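Local structure of transcriptional regulator Tm0710 (Thermotoga maritima, 2A61) at residues A[77-82]-A[87-92]; A[37-42]-A[69-74]; A[93-96]-A[101-104]; A[41-46]-A[96-101]; A[23-28]-A[105-110]. The protein is a MarR-family transcriptional regulator that probably binds DNA as a dimer through a winged helix-turn-helix domain in each subunit. All blocks are in the same frame, centred on the assembly; numbering follows the deposited sequence.

Interaction 1: residues A[77-82]-A[87-92]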
# COMPACT_ATOMS: atom_id res chain seq x y z
N LEU A 77 -20.25 5.44 0.76
CA LEU A 77 -20.21 6.02 -0.56
C LEU A 77 -21.61 6.44 -0.99
O LEU A 77 -22.61 5.91 -0.53
CB LEU A 77 -19.72 4.98 -1.59
CG LEU A 77 -18.22 4.68 -1.54
CD1 LEU A 77 -17.81 3.80 -2.68
CD2 LEU A 77 -17.44 5.96 -1.60
N THR A 78 -21.66 7.38 -1.91
CA THR A 78 -22.89 7.67 -2.66
C THR A 78 -22.49 7.85 -4.11
O THR A 78 -21.36 7.47 -4.50
CB THR A 78 -23.72 8.83 -2.00
OG1 THR A 78 -24.99 8.91 -2.64
CG2 THR A 78 -23.01 10.20 -2.05
N ARG A 79 -23.38 8.43 -4.91
CA ARG A 79 -23.30 8.44 -6.35
C ARG A 79 -23.74 9.84 -6.83
O ARG A 79 -24.58 10.47 -6.21
CB ARG A 79 -24.37 7.45 -6.79
CG ARG A 79 -24.26 6.89 -8.14
CD ARG A 79 -25.30 5.80 -8.18
NE ARG A 79 -24.73 4.52 -7.79
CZ ARG A 79 -24.76 3.45 -8.57
NH1 ARG A 79 -25.35 3.49 -9.75
NH2 ARG A 79 -24.17 2.34 -8.18
N THR A 80 -23.18 10.29 -7.95
CA THR A 80 -23.61 11.49 -8.64
C THR A 80 -23.46 11.32 -10.18
O THR A 80 -22.53 10.65 -10.66
CB THR A 80 -22.90 12.76 -8.06
OG1 THR A 80 -23.48 13.95 -8.62
CG2 THR A 80 -21.38 12.71 -8.33
N PRO A 81 -24.41 11.86 -10.97
CA PRO A 81 -24.29 11.66 -12.41
C PRO A 81 -23.11 12.40 -13.03
O PRO A 81 -22.60 13.39 -12.48
CB PRO A 81 -25.62 12.21 -12.98
CG PRO A 81 -26.16 13.11 -11.93
CD PRO A 81 -25.64 12.58 -10.60
N ASP A 82 -22.70 11.88 -14.17
CA ASP A 82 -21.77 12.58 -15.03
C ASP A 82 -22.60 13.62 -15.80
O ASP A 82 -23.38 13.25 -16.66
CB ASP A 82 -21.06 11.59 -15.96
CG ASP A 82 -20.03 12.25 -16.87
OD1 ASP A 82 -19.90 13.49 -16.85
OD2 ASP A 82 -19.38 11.52 -17.63
N ARG A 87 -25.61 8.53 -19.16
CA ARG A 87 -25.43 7.08 -18.96
C ARG A 87 -24.28 6.70 -18.00
O ARG A 87 -24.10 5.53 -17.67
CB ARG A 87 -25.20 6.40 -20.31
CG ARG A 87 -26.50 6.12 -21.05
CD ARG A 87 -26.32 6.11 -22.58
NE ARG A 87 -24.99 5.64 -22.97
CZ ARG A 87 -24.65 4.37 -23.21
NH1 ARG A 87 -25.56 3.39 -23.10
NH2 ARG A 87 -23.40 4.07 -23.56
N ALA A 88 -23.52 7.70 -17.55
CA ALA A 88 -22.36 7.48 -16.70
C ALA A 88 -22.59 8.10 -15.33
O ALA A 88 -23.43 8.98 -15.19
CB ALA A 88 -21.12 8.10 -17.38
N TYR A 89 -21.84 7.66 -14.31
CA TYR A 89 -21.94 8.22 -12.96
C TYR A 89 -20.59 8.16 -12.24
O TYR A 89 -19.69 7.45 -12.67
CB TYR A 89 -23.03 7.49 -12.13
CG TYR A 89 -22.72 6.05 -11.83
CD1 TYR A 89 -22.08 5.67 -10.65
CD2 TYR A 89 -23.10 5.04 -12.72
CE1 TYR A 89 -21.81 4.33 -10.38
CE2 TYR A 89 -22.86 3.72 -12.46
CZ TYR A 89 -22.21 3.36 -11.29
OH TYR A 89 -21.98 2.01 -11.04
N PHE A 90 -20.47 8.87 -11.13
CA PHE A 90 -19.26 8.87 -10.31
C PHE A 90 -19.64 8.39 -8.93
O PHE A 90 -20.77 8.64 -8.47
CB PHE A 90 -18.64 10.28 -10.15
CG PHE A 90 -18.03 10.85 -11.43
CD1 PHE A 90 -16.67 10.70 -11.71
CD2 PHE A 90 -18.82 11.56 -12.33
CE1 PHE A 90 -16.10 11.26 -12.89
CE2 PHE A 90 -18.27 12.10 -13.50
CZ PHE A 90 -16.91 11.95 -13.76
N LEU A 91 -18.71 7.68 -8.28
CA LEU A 91 -18.84 7.39 -6.85
C LEU A 91 -18.15 8.46 -6.04
O LEU A 91 -17.01 8.84 -6.34
CB LEU A 91 -18.28 5.98 -6.53
CG LEU A 91 -19.19 5.04 -7.37
CD1 LEU A 91 -18.49 3.94 -8.14
CD2 LEU A 91 -20.44 4.62 -6.62
N VAL A 92 -18.86 8.95 -5.04
CA VAL A 92 -18.33 10.00 -4.17
C VAL A 92 -18.42 9.56 -2.71
O VAL A 92 -19.23 8.73 -2.36
CB VAL A 92 -19.02 11.37 -4.37
CG1 VAL A 92 -18.70 11.96 -5.79
CG2 VAL A 92 -20.50 11.27 -4.27

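Interaction 2: residues A[37-42]-A[69-74]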
# COMPACT_ATOMS: atom_id res chain seq x y z
N ASP A 37 -9.43 0.57 0.08
CA ASP A 37 -8.66 1.11 -1.05
C ASP A 37 -9.54 1.99 -1.98
O ASP A 37 -9.07 3.03 -2.47
CB ASP A 37 -8.03 -0.00 -1.86
CG ASP A 37 -6.83 -0.66 -1.16
OD1 ASP A 37 -6.11 -0.02 -0.35
OD2 ASP A 37 -6.64 -1.87 -1.45
N ILE A 38 -10.78 1.57 -2.24
CA ILE A 38 -11.75 2.42 -2.95
C ILE A 38 -12.05 3.70 -2.16
O ILE A 38 -12.03 4.80 -2.73
CB ILE A 38 -13.09 1.69 -3.20
CG1 ILE A 38 -12.87 0.52 -4.18
CG2 ILE A 38 -14.17 2.67 -3.61
CD1 ILE A 38 -14.05 -0.40 -4.23
N LEU A 39 -12.31 3.56 -0.87
CA LEU A 39 -12.69 4.73 -0.05
C LEU A 39 -11.56 5.71 0.07
O LEU A 39 -11.80 6.93 -0.03
CB LEU A 39 -13.12 4.35 1.35
CG LEU A 39 -14.45 3.68 1.62
CD1 LEU A 39 -14.53 3.31 3.13
CD2 LEU A 39 -15.58 4.63 1.25
N GLN A 40 -10.34 5.22 0.32
CA GLN A 40 -9.19 6.12 0.47
C GLN A 40 -8.76 6.81 -0.82
O GLN A 40 -8.35 7.95 -0.77
CB GLN A 40 -8.00 5.47 1.22
CG GLN A 40 -7.21 4.49 0.46
CD GLN A 40 -5.87 4.17 1.14
OE1 GLN A 40 -5.26 3.14 0.88
NE2 GLN A 40 -5.40 5.07 2.01
N LYS A 41 -8.90 6.13 -1.95
CA LYS A 41 -8.69 6.73 -3.26
C LYS A 41 -9.63 7.91 -3.54
O LYS A 41 -9.18 8.97 -3.98
CB LYS A 41 -8.83 5.69 -4.36
CG LYS A 41 -8.60 6.20 -5.76
CD LYS A 41 -7.25 6.97 -5.95
CE LYS A 41 -6.00 6.12 -5.64
NZ LYS A 41 -4.66 6.87 -5.75
N ILE A 42 -10.92 7.72 -3.23
CA ILE A 42 -11.90 8.76 -3.45
C ILE A 42 -11.67 9.86 -2.40
O ILE A 42 -11.86 11.04 -2.70
CB ILE A 42 -13.37 8.21 -3.39
CG1 ILE A 42 -13.60 7.20 -4.52
CG2 ILE A 42 -14.40 9.36 -3.44
CD1 ILE A 42 -14.93 6.30 -4.35
N LYS A 69 -21.44 -1.52 -3.98
CA LYS A 69 -22.86 -1.73 -3.57
C LYS A 69 -23.02 -1.82 -2.05
O LYS A 69 -23.97 -1.27 -1.49
CB LYS A 69 -23.36 -3.01 -4.23
CG LYS A 69 -24.73 -3.50 -3.82
CD LYS A 69 -25.13 -4.74 -4.63
CE LYS A 69 -24.22 -5.96 -4.32
NZ LYS A 69 -24.53 -7.14 -5.18
N ARG A 70 -22.09 -2.52 -1.40
CA ARG A 70 -22.09 -2.63 0.07
C ARG A 70 -21.71 -1.30 0.72
O ARG A 70 -22.29 -0.90 1.70
CB ARG A 70 -21.06 -3.63 0.52
CG ARG A 70 -21.53 -5.07 0.64
CD ARG A 70 -20.35 -5.81 1.38
NE ARG A 70 -19.49 -6.33 0.35
CZ ARG A 70 -18.26 -6.78 0.52
NH1 ARG A 70 -17.67 -6.76 1.70
NH2 ARG A 70 -17.64 -7.25 -0.54
N LEU A 71 -20.71 -0.62 0.16
CA LEU A 71 -20.33 0.70 0.70
C LEU A 71 -21.46 1.73 0.58
O LEU A 71 -21.59 2.60 1.43
CB LEU A 71 -19.04 1.21 0.02
CG LEU A 71 -17.74 0.50 0.39
CD1 LEU A 71 -16.57 0.96 -0.51
CD2 LEU A 71 -17.35 0.72 1.88
N GLU A 72 -22.18 1.69 -0.54
CA GLU A 72 -23.36 2.57 -0.77
C GLU A 72 -24.50 2.20 0.20
O GLU A 72 -25.04 3.07 0.88
CB GLU A 72 -23.84 2.43 -2.22
CG GLU A 72 -22.93 3.17 -3.24
CD GLU A 72 -23.58 3.26 -4.60
OE1 GLU A 72 -23.63 2.22 -5.31
OE2 GLU A 72 -24.09 4.37 -4.95
N ALA A 73 -24.81 0.91 0.29
CA ALA A 73 -25.90 0.48 1.20
C ALA A 73 -25.58 0.84 2.66
O ALA A 73 -26.49 1.22 3.42
CB ALA A 73 -26.17 -1.07 1.07
N ASP A 74 -24.31 0.69 3.05
CA ASP A 74 -23.90 1.01 4.44
C ASP A 74 -23.56 2.48 4.73
O ASP A 74 -23.21 2.82 5.85
CB ASP A 74 -22.76 0.08 4.91
CG ASP A 74 -23.14 -1.43 4.87
OD1 ASP A 74 -24.34 -1.77 5.04
OD2 ASP A 74 -22.25 -2.26 4.65

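Interaction 3: residues A[93-96]-A[101-104]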
# COMPACT_ATOMS: atom_id res chain seq x y z
N ILE A 93 -17.60 10.14 -1.85
CA ILE A 93 -17.54 9.70 -0.45
C ILE A 93 -18.54 10.51 0.37
O ILE A 93 -18.82 11.67 0.05
CB ILE A 93 -16.08 9.83 0.10
CG1 ILE A 93 -15.85 9.02 1.39
CG2 ILE A 93 -15.67 11.32 0.26
CD1 ILE A 93 -14.34 8.75 1.72
N THR A 94 -19.05 9.91 1.42
CA THR A 94 -19.93 10.59 2.37
C THR A 94 -19.12 11.01 3.60
O THR A 94 -17.97 10.64 3.75
CB THR A 94 -21.07 9.65 2.86
OG1 THR A 94 -20.51 8.51 3.49
CG2 THR A 94 -21.94 9.15 1.71
N ARG A 95 -19.77 11.76 4.50
CA ARG A 95 -19.18 12.10 5.78
C ARG A 95 -18.76 10.87 6.55
O ARG A 95 -17.68 10.83 7.17
CB ARG A 95 -20.20 12.81 6.64
CG ARG A 95 -19.71 14.06 7.33
CD ARG A 95 -18.59 13.88 8.34
NE ARG A 95 -17.32 14.31 7.75
CZ ARG A 95 -16.15 14.40 8.39
NH1 ARG A 95 -16.03 14.12 9.71
NH2 ARG A 95 -15.08 14.78 7.69
N LYS A 96 -19.66 9.88 6.57
CA LYS A 96 -19.40 8.64 7.26
C LYS A 96 -18.19 7.92 6.67
O LYS A 96 -17.40 7.34 7.42
CB LYS A 96 -20.62 7.75 7.17
CG LYS A 96 -20.50 6.50 8.04
CD LYS A 96 -21.78 5.69 7.95
CE LYS A 96 -21.70 4.41 8.79
NZ LYS A 96 -22.89 3.61 8.43
N ILE A 101 -11.57 7.06 7.09
CA ILE A 101 -10.20 7.48 6.78
C ILE A 101 -9.59 8.26 7.95
O ILE A 101 -8.44 8.02 8.33
CB ILE A 101 -10.13 8.28 5.42
CG1 ILE A 101 -10.16 7.31 4.24
CG2 ILE A 101 -8.80 9.00 5.27
CD1 ILE A 101 -11.50 6.83 3.90
N GLU A 102 -10.38 9.18 8.53
CA GLU A 102 -9.92 9.98 9.68
C GLU A 102 -9.53 9.12 10.89
O GLU A 102 -8.59 9.45 11.61
CB GLU A 102 -11.01 10.97 10.10
CG GLU A 102 -11.24 12.06 9.05
CD GLU A 102 -12.40 13.01 9.34
OE1 GLU A 102 -13.22 12.78 10.29
OE2 GLU A 102 -12.48 13.99 8.59
N LYS A 103 -10.30 8.06 11.15
CA LYS A 103 -9.97 7.08 12.22
C LYS A 103 -8.73 6.25 11.93
O LYS A 103 -7.96 5.93 12.84
CB LYS A 103 -11.18 6.21 12.54
CG LYS A 103 -12.18 6.93 13.49
CD LYS A 103 -13.49 6.16 13.77
CE LYS A 103 -14.50 7.08 14.50
NZ LYS A 103 -15.92 6.56 14.40
N VAL A 104 -8.51 5.90 10.67
CA VAL A 104 -7.25 5.26 10.26
C VAL A 104 -6.01 6.19 10.56
O VAL A 104 -4.98 5.75 11.13
CB VAL A 104 -7.31 4.79 8.78
CG1 VAL A 104 -5.93 4.38 8.25
CG2 VAL A 104 -8.33 3.65 8.61

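Interaction 4: residues A[41-46]-A[96-101]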
# COMPACT_ATOMS: atom_id res chain seq x y z
N LYS A 41 -8.90 6.13 -1.95
CA LYS A 41 -8.69 6.73 -3.26
C LYS A 41 -9.63 7.91 -3.54
O LYS A 41 -9.18 8.97 -3.98
CB LYS A 41 -8.83 5.69 -4.36
CG LYS A 41 -8.60 6.20 -5.76
CD LYS A 41 -7.25 6.97 -5.95
CE LYS A 41 -6.00 6.12 -5.64
NZ LYS A 41 -4.66 6.87 -5.75
N ILE A 42 -10.92 7.72 -3.23
CA ILE A 42 -11.90 8.76 -3.45
C ILE A 42 -11.67 9.86 -2.40
O ILE A 42 -11.86 11.04 -2.70
CB ILE A 42 -13.37 8.21 -3.39
CG1 ILE A 42 -13.60 7.20 -4.52
CG2 ILE A 42 -14.40 9.36 -3.44
CD1 ILE A 42 -14.93 6.30 -4.35
N TYR A 43 -11.28 9.47 -1.19
CA TYR A 43 -11.03 10.45 -0.14
C TYR A 43 -9.94 11.43 -0.57
O TYR A 43 -10.05 12.63 -0.33
CB TYR A 43 -10.61 9.75 1.15
CG TYR A 43 -10.26 10.69 2.29
CD1 TYR A 43 -11.21 11.03 3.26
CD2 TYR A 43 -8.95 11.21 2.43
CE1 TYR A 43 -10.88 11.90 4.32
CE2 TYR A 43 -8.61 12.07 3.48
CZ TYR A 43 -9.58 12.37 4.42
OH TYR A 43 -9.27 13.19 5.46
N PHE A 44 -8.90 10.91 -1.20
CA PHE A 44 -7.76 11.73 -1.56
C PHE A 44 -7.89 12.39 -2.93
O PHE A 44 -7.42 13.54 -3.10
CB PHE A 44 -6.43 10.94 -1.44
CG PHE A 44 -6.00 10.70 -0.01
CD1 PHE A 44 -5.70 11.77 0.84
CD2 PHE A 44 -5.88 9.39 0.47
CE1 PHE A 44 -5.28 11.55 2.18
CE2 PHE A 44 -5.50 9.14 1.80
CZ PHE A 44 -5.22 10.20 2.66
N GLU A 45 -8.48 11.70 -3.90
CA GLU A 45 -8.52 12.20 -5.27
C GLU A 45 -9.90 12.63 -5.75
O GLU A 45 -10.05 13.21 -6.84
CB GLU A 45 -7.94 11.17 -6.23
CG GLU A 45 -6.69 10.53 -5.74
CD GLU A 45 -5.96 9.81 -6.83
OE1 GLU A 45 -4.75 9.56 -6.66
OE2 GLU A 45 -6.57 9.55 -7.90
N GLY A 46 -10.92 12.39 -4.93
CA GLY A 46 -12.27 12.75 -5.31
C GLY A 46 -12.98 11.70 -6.16
O GLY A 46 -12.54 10.56 -6.24
N LYS A 96 -19.66 9.88 6.57
CA LYS A 96 -19.40 8.64 7.26
C LYS A 96 -18.19 7.92 6.67
O LYS A 96 -17.40 7.34 7.42
CB LYS A 96 -20.62 7.75 7.17
CG LYS A 96 -20.50 6.50 8.04
CD LYS A 96 -21.78 5.69 7.95
CE LYS A 96 -21.70 4.41 8.79
NZ LYS A 96 -22.89 3.61 8.43
N GLY A 97 -18.07 7.93 5.35
CA GLY A 97 -16.88 7.40 4.65
C GLY A 97 -15.61 8.14 5.06
O GLY A 97 -14.58 7.51 5.28
N GLU A 98 -15.70 9.48 5.20
CA GLU A 98 -14.55 10.28 5.62
C GLU A 98 -14.09 9.92 7.01
O GLU A 98 -12.89 9.85 7.25
CB GLU A 98 -14.86 11.78 5.56
CG GLU A 98 -14.95 12.32 4.15
CD GLU A 98 -15.16 13.84 4.12
OE1 GLU A 98 -16.03 14.33 4.84
OE2 GLU A 98 -14.44 14.50 3.36
N GLU A 99 -15.04 9.69 7.91
CA GLU A 99 -14.72 9.38 9.31
C GLU A 99 -13.87 8.11 9.40
O GLU A 99 -13.08 7.98 10.30
CB GLU A 99 -16.00 9.21 10.16
CG GLU A 99 -16.69 10.53 10.46
CD GLU A 99 -18.16 10.40 10.87
OE1 GLU A 99 -18.73 9.28 10.90
OE2 GLU A 99 -18.75 11.47 11.18
N VAL A 100 -14.09 7.18 8.49
CA VAL A 100 -13.33 5.93 8.46
C VAL A 100 -11.84 6.31 8.18
O VAL A 100 -10.97 5.96 8.96
CB VAL A 100 -13.83 4.98 7.36
CG1 VAL A 100 -12.91 3.73 7.28
CG2 VAL A 100 -15.31 4.57 7.57
N ILE A 101 -11.57 7.06 7.09
CA ILE A 101 -10.20 7.48 6.78
C ILE A 101 -9.59 8.26 7.95
O ILE A 101 -8.44 8.02 8.33
CB ILE A 101 -10.13 8.28 5.42
CG1 ILE A 101 -10.16 7.31 4.24
CG2 ILE A 101 -8.80 9.00 5.27
CD1 ILE A 101 -11.50 6.83 3.90
O HOH W 1 -12.24 14.00 0.87

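Interaction 5: residues A[23-28]-A[105-110]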
# COMPACT_ATOMS: atom_id res chain seq x y z
N ARG A 23 -4.70 0.20 9.66
CA ARG A 23 -5.84 -0.60 9.09
C ARG A 23 -6.59 -1.49 10.10
O ARG A 23 -7.62 -2.09 9.76
CB ARG A 23 -5.39 -1.40 7.87
CG ARG A 23 -5.32 -0.52 6.57
CD ARG A 23 -4.60 -1.23 5.45
NE ARG A 23 -4.47 -0.48 4.20
CZ ARG A 23 -5.01 -0.86 3.03
NH1 ARG A 23 -5.69 -1.98 2.91
NH2 ARG A 23 -4.82 -0.13 1.96
N LYS A 24 -6.07 -1.57 11.32
CA LYS A 24 -6.68 -2.32 12.44
C LYS A 24 -8.05 -1.74 12.81
O LYS A 24 -8.92 -2.46 13.29
CB LYS A 24 -5.74 -2.34 13.65
CG LYS A 24 -4.54 -3.26 13.46
CD LYS A 24 -3.60 -3.16 14.67
CE LYS A 24 -2.46 -4.16 14.58
NZ LYS A 24 -1.53 -3.89 15.70
N VAL A 25 -8.25 -0.44 12.54
CA VAL A 25 -9.56 0.17 12.75
C VAL A 25 -10.67 -0.32 11.77
O VAL A 25 -11.85 -0.24 12.09
CB VAL A 25 -9.53 1.76 12.82
CG1 VAL A 25 -8.38 2.26 13.72
CG2 VAL A 25 -9.39 2.33 11.51
N LEU A 26 -10.29 -0.84 10.60
CA LEU A 26 -11.26 -1.36 9.66
C LEU A 26 -12.12 -2.51 10.21
O LEU A 26 -13.21 -2.77 9.73
CB LEU A 26 -10.56 -1.83 8.41
CG LEU A 26 -9.75 -0.85 7.53
CD1 LEU A 26 -9.18 -1.64 6.34
CD2 LEU A 26 -10.62 0.33 7.06
N ARG A 27 -11.59 -3.21 11.20
CA ARG A 27 -12.30 -4.28 11.88
C ARG A 27 -13.53 -3.74 12.58
O ARG A 27 -14.56 -4.39 12.62
CB ARG A 27 -11.35 -4.91 12.91
CG ARG A 27 -11.89 -6.23 13.40
CD ARG A 27 -11.61 -6.42 14.83
NE ARG A 27 -10.53 -7.35 15.05
CZ ARG A 27 -10.65 -8.49 15.73
NH1 ARG A 27 -11.81 -8.88 16.21
NH2 ARG A 27 -9.59 -9.26 15.89
N ASP A 28 -13.40 -2.54 13.14
CA ASP A 28 -14.50 -1.90 13.84
C ASP A 28 -15.67 -1.60 12.89
O ASP A 28 -16.79 -1.48 13.32
CB ASP A 28 -14.02 -0.58 14.45
CG ASP A 28 -12.94 -0.77 15.50
OD1 ASP A 28 -12.85 -1.87 16.07
OD2 ASP A 28 -12.19 0.19 15.77
N ILE A 105 -6.13 7.45 10.14
CA ILE A 105 -5.08 8.45 10.31
C ILE A 105 -4.81 8.71 11.80
O ILE A 105 -3.65 8.72 12.25
CB ILE A 105 -5.44 9.76 9.53
CG1 ILE A 105 -5.42 9.47 8.01
CG2 ILE A 105 -4.49 10.85 9.91
CD1 ILE A 105 -5.89 10.60 7.14
N GLU A 106 -5.90 8.87 12.55
CA GLU A 106 -5.84 9.02 13.99
C GLU A 106 -5.06 7.85 14.63
O GLU A 106 -4.22 8.11 15.45
CB GLU A 106 -7.24 9.12 14.60
CG GLU A 106 -7.27 9.10 16.10
CD GLU A 106 -8.69 9.18 16.66
OE1 GLU A 106 -9.28 8.11 16.98
OE2 GLU A 106 -9.21 10.32 16.75
N ARG A 107 -5.35 6.61 14.26
CA ARG A 107 -4.66 5.43 14.82
C ARG A 107 -3.16 5.47 14.47
O ARG A 107 -2.30 5.17 15.32
CB ARG A 107 -5.29 4.13 14.32
CG ARG A 107 -4.51 2.84 14.66
CD ARG A 107 -4.58 2.57 16.11
NE ARG A 107 -5.85 1.92 16.35
CZ ARG A 107 -6.02 0.62 16.54
NH1 ARG A 107 -4.97 -0.20 16.55
NH2 ARG A 107 -7.24 0.15 16.74
N ARG A 108 -2.86 5.84 13.23
CA ARG A 108 -1.47 6.05 12.80
C ARG A 108 -0.74 7.14 13.60
O ARG A 108 0.43 6.97 13.99
CB ARG A 108 -1.43 6.38 11.31
CG ARG A 108 -1.79 5.19 10.40
CD ARG A 108 -2.07 5.64 8.97
NE ARG A 108 -0.86 6.15 8.31
CZ ARG A 108 -0.12 5.48 7.42
NH1 ARG A 108 -0.47 4.25 7.03
NH2 ARG A 108 0.96 6.05 6.90
N GLU A 109 -1.41 8.29 13.80
CA GLU A 109 -0.87 9.38 14.62
C GLU A 109 -0.56 8.90 16.06
O GLU A 109 0.51 9.22 16.62
CB GLU A 109 -1.85 10.59 14.64
CG GLU A 109 -1.91 11.36 13.28
CD GLU A 109 -2.98 12.47 13.24
OE1 GLU A 109 -3.82 12.54 14.15
OE2 GLU A 109 -2.99 13.26 12.29
N ASN A 110 -1.49 8.14 16.64
CA ASN A 110 -1.30 7.61 18.00
C ASN A 110 -0.15 6.61 18.07
O ASN A 110 0.66 6.64 18.99
CB ASN A 110 -2.61 6.99 18.56
CG ASN A 110 -3.76 8.01 18.67
OD1 ASN A 110 -3.55 9.23 18.64
ND2 ASN A 110 -4.98 7.50 18.77

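Interaction 1: residues A[77-82]-A[87-92]
R79 and Y89 stack because R79 CG lies anti to its N (chi1 -160°) with a bend at chi3, while Y89 CG stands between its own N and carbonyl carbon (chi1 66°). The guanidinium therefore lies flat over one face of the phenol ring. The planes are 13° apart and the centres 4.0 Å apart, a cation-pi stack. R79 NH1 comes 3.5 Å from Y89 CZ. A salt bridge from R79 NE to E72 on helix 61-73 also holds the group.

The backbones pair as antiparallel strands. T78 and V92 form one hydrogen-bonded pair, and T80 and F90 form another. The T78 N to V92 O bond is 2.8 Å and nearly straight. D82 N adds a longer bond of 3.2 Å to A88 O. On the face shared by T78, T80, F90 and V92, the threonine methyls pack on V92: T78 CG2 is 3.5 Å from V92 CG2, and T80 CG2 touches V92 CG1. L77 and L91 instead reach helices 33-45 and 61-73. D82 CB lies 3.8 Å from F90 CE2, while the D82 carboxylate is salt-bridged to R49. This two-stranded antiparallel hairpin is the wing of the winged helix-turn-helix fold of MarR regulators.

Interaction 2: residues A[37-42]-A[69-74]
This is a small, purely apolar contact between two helices in the buried core of the winged helix-turn-helix domain. L71, near the end of helix 61-73, points at helix 33-45 and meets L39 and I38. No hydrogen bond crosses between the segments.

The two leucines meet through their branched ends. L71 CD2 lies 4.0 Å from L39 CD1. L71 CD1 lies 4.1 Å from L39 CG and 4.2 Å from L39 CD2. Both methyls of L71 thus rest against the forked end of L39. L39 reaches them with CG anti to its carbonyl carbon (chi1 -73°) and chi2 extended. I38 adds a looser touch, with its CG2 branch 4.3 Å from L71 CD1. The backbones stay well apart, and the nearest CA atoms, those of L39 and L71, are 8.7 Å from each other.

L77 of the following strand also packs on I38, L39 and L71. It joins the start of the wing to the same core. L53 and L57 of helix 50-57 cover I38 further. With only methyl and methine groups meeting, the contact has no directional bond. It rests on dispersion and on the burial of apolar surface.

Interaction 3: residues A[93-96]-A[101-104]
R95 and E102 form a salt bridge along one side of helix 95-119. R95 NH2 donates to E102 OE2 at 2.9 Å, with an N-H...O angle of 147°. A second bond, from R95 NH1 to E102 OE1, is weak at 3.2 Å. The two flat groups do not lie in one plane. They are turned 58° against each other, and OE2 is met from above the carboxylate plane. R95 starts out pointing away from E102. Bends at chi2 and chi3 fold its chain back, while the E102 chain runs extended beyond CG to meet it. R95 NH2 also bridges to E98, one turn before E102, so the guanidinium is shared by two carboxylates.

On the inner side, the CD1 methyls of I93 and I101 touch at 4.1 Å, the two side chains crossing at a slant. Both isoleucines also pack on Y43 of helix 33-45. I93 ends the strand and I101 lies on the helix, so this contact closes the corner between them. T94 occupies the position between strand and helix. Its OG1 accepts a bond from G97 N. This is a side-chain N-cap at the start of helix 95-119, the long helix that follows the wing in this MarR-family fold.

Interaction 4: residues A[41-46]-A[96-101]
E98 and I101 of helix 95-119 close on Y43 of helix 33-45. The contact packs a helix of the winged helix-turn-helix domain against the start of the long helix 95-119. The nearest CA atoms, those of Y43 and E98, are 6.8 Å apart.

E98 comes first. Its CG lies 4.1 Å from Y43 CD1, so the aliphatic part of the glutamate borders the ring obliquely. Its carboxylate has its main partner in R95, through a salt bridge to OE1. OE2 is linked only weakly to the other helix. A water donates to Y43 O at 2.8 Å and makes a long, weak bond to E98 OE2. The same water sits over one face of the Y43 ring, toward its rim.

One turn on, I101 covers the opposite face of the ring. Its CB and CG1 also reach the ring and the root of the Y43 side chain, with I101 CG1 4.0 Å from Y43 CB. Y43 CG is anti to its backbone N (chi1 177°), which carries the ring out toward helix 95-119. I101 CG2 is likewise anti to its own N, and this branch does the touching. It makes a CH-pi contact, with I101 CG2 3.4 Å from the centroid of the Y43 ring and only 5° off the ring normal.

Interaction 5: residues A[23-28]-A[105-110]
R107 lays its side chain along V25 and then across K24. CG is anti to the backbone N (chi1 171°), and the chain then bends at chi2 and chi3 (69° and 81°). The bends turn the guanidinium back alongside V25, the two side chains running past each other in opposite directions. V25 CG1 meets the guanidinium at a slant. This methyl lies 3.7 Å from R107 CB and also 3.7 Å from R107 NE, so it fills the inside of the curl.

The contact seats the corner between helix 5-23 and the short helix 26-29 on helix 95-119, next to the dimer interface of this MarR-family protein. R23 to L26 form a type I beta turn there.

K24 meets R107 at about a right angle. K24 CB is 3.7 Å from R107 NH1. The K24 chain then runs extended, and its NZ stays 5.1 Å from R107 NH1. E21 probably eases these like charges, since it is salt-bridged to both K24 NZ and R107 NH1. K24 NZ also bonds to the S143 carbonyl of the second subunit.

How the interactions relate
Interactions 1 to 4 adjoin one another around helix 33-45 and the wing. L77 joins interactions 1 and 2, its CD2 packing 3.7 Å from L39 CD2. Interactions 3 and 4 have centres about 5 Å apart and share I101. Interaction 2 connects to both through K96 NZ, 2.7 Å from D74 O. Interaction 5 lies further along helix 95-119, its centre about 28 Å from that of interaction 1. It is still tied to helix 33-45, since R23 NH2 bridges to D37 OD1 at 2.6 Å. The series runs from the probable DNA-binding wing toward the second subunit.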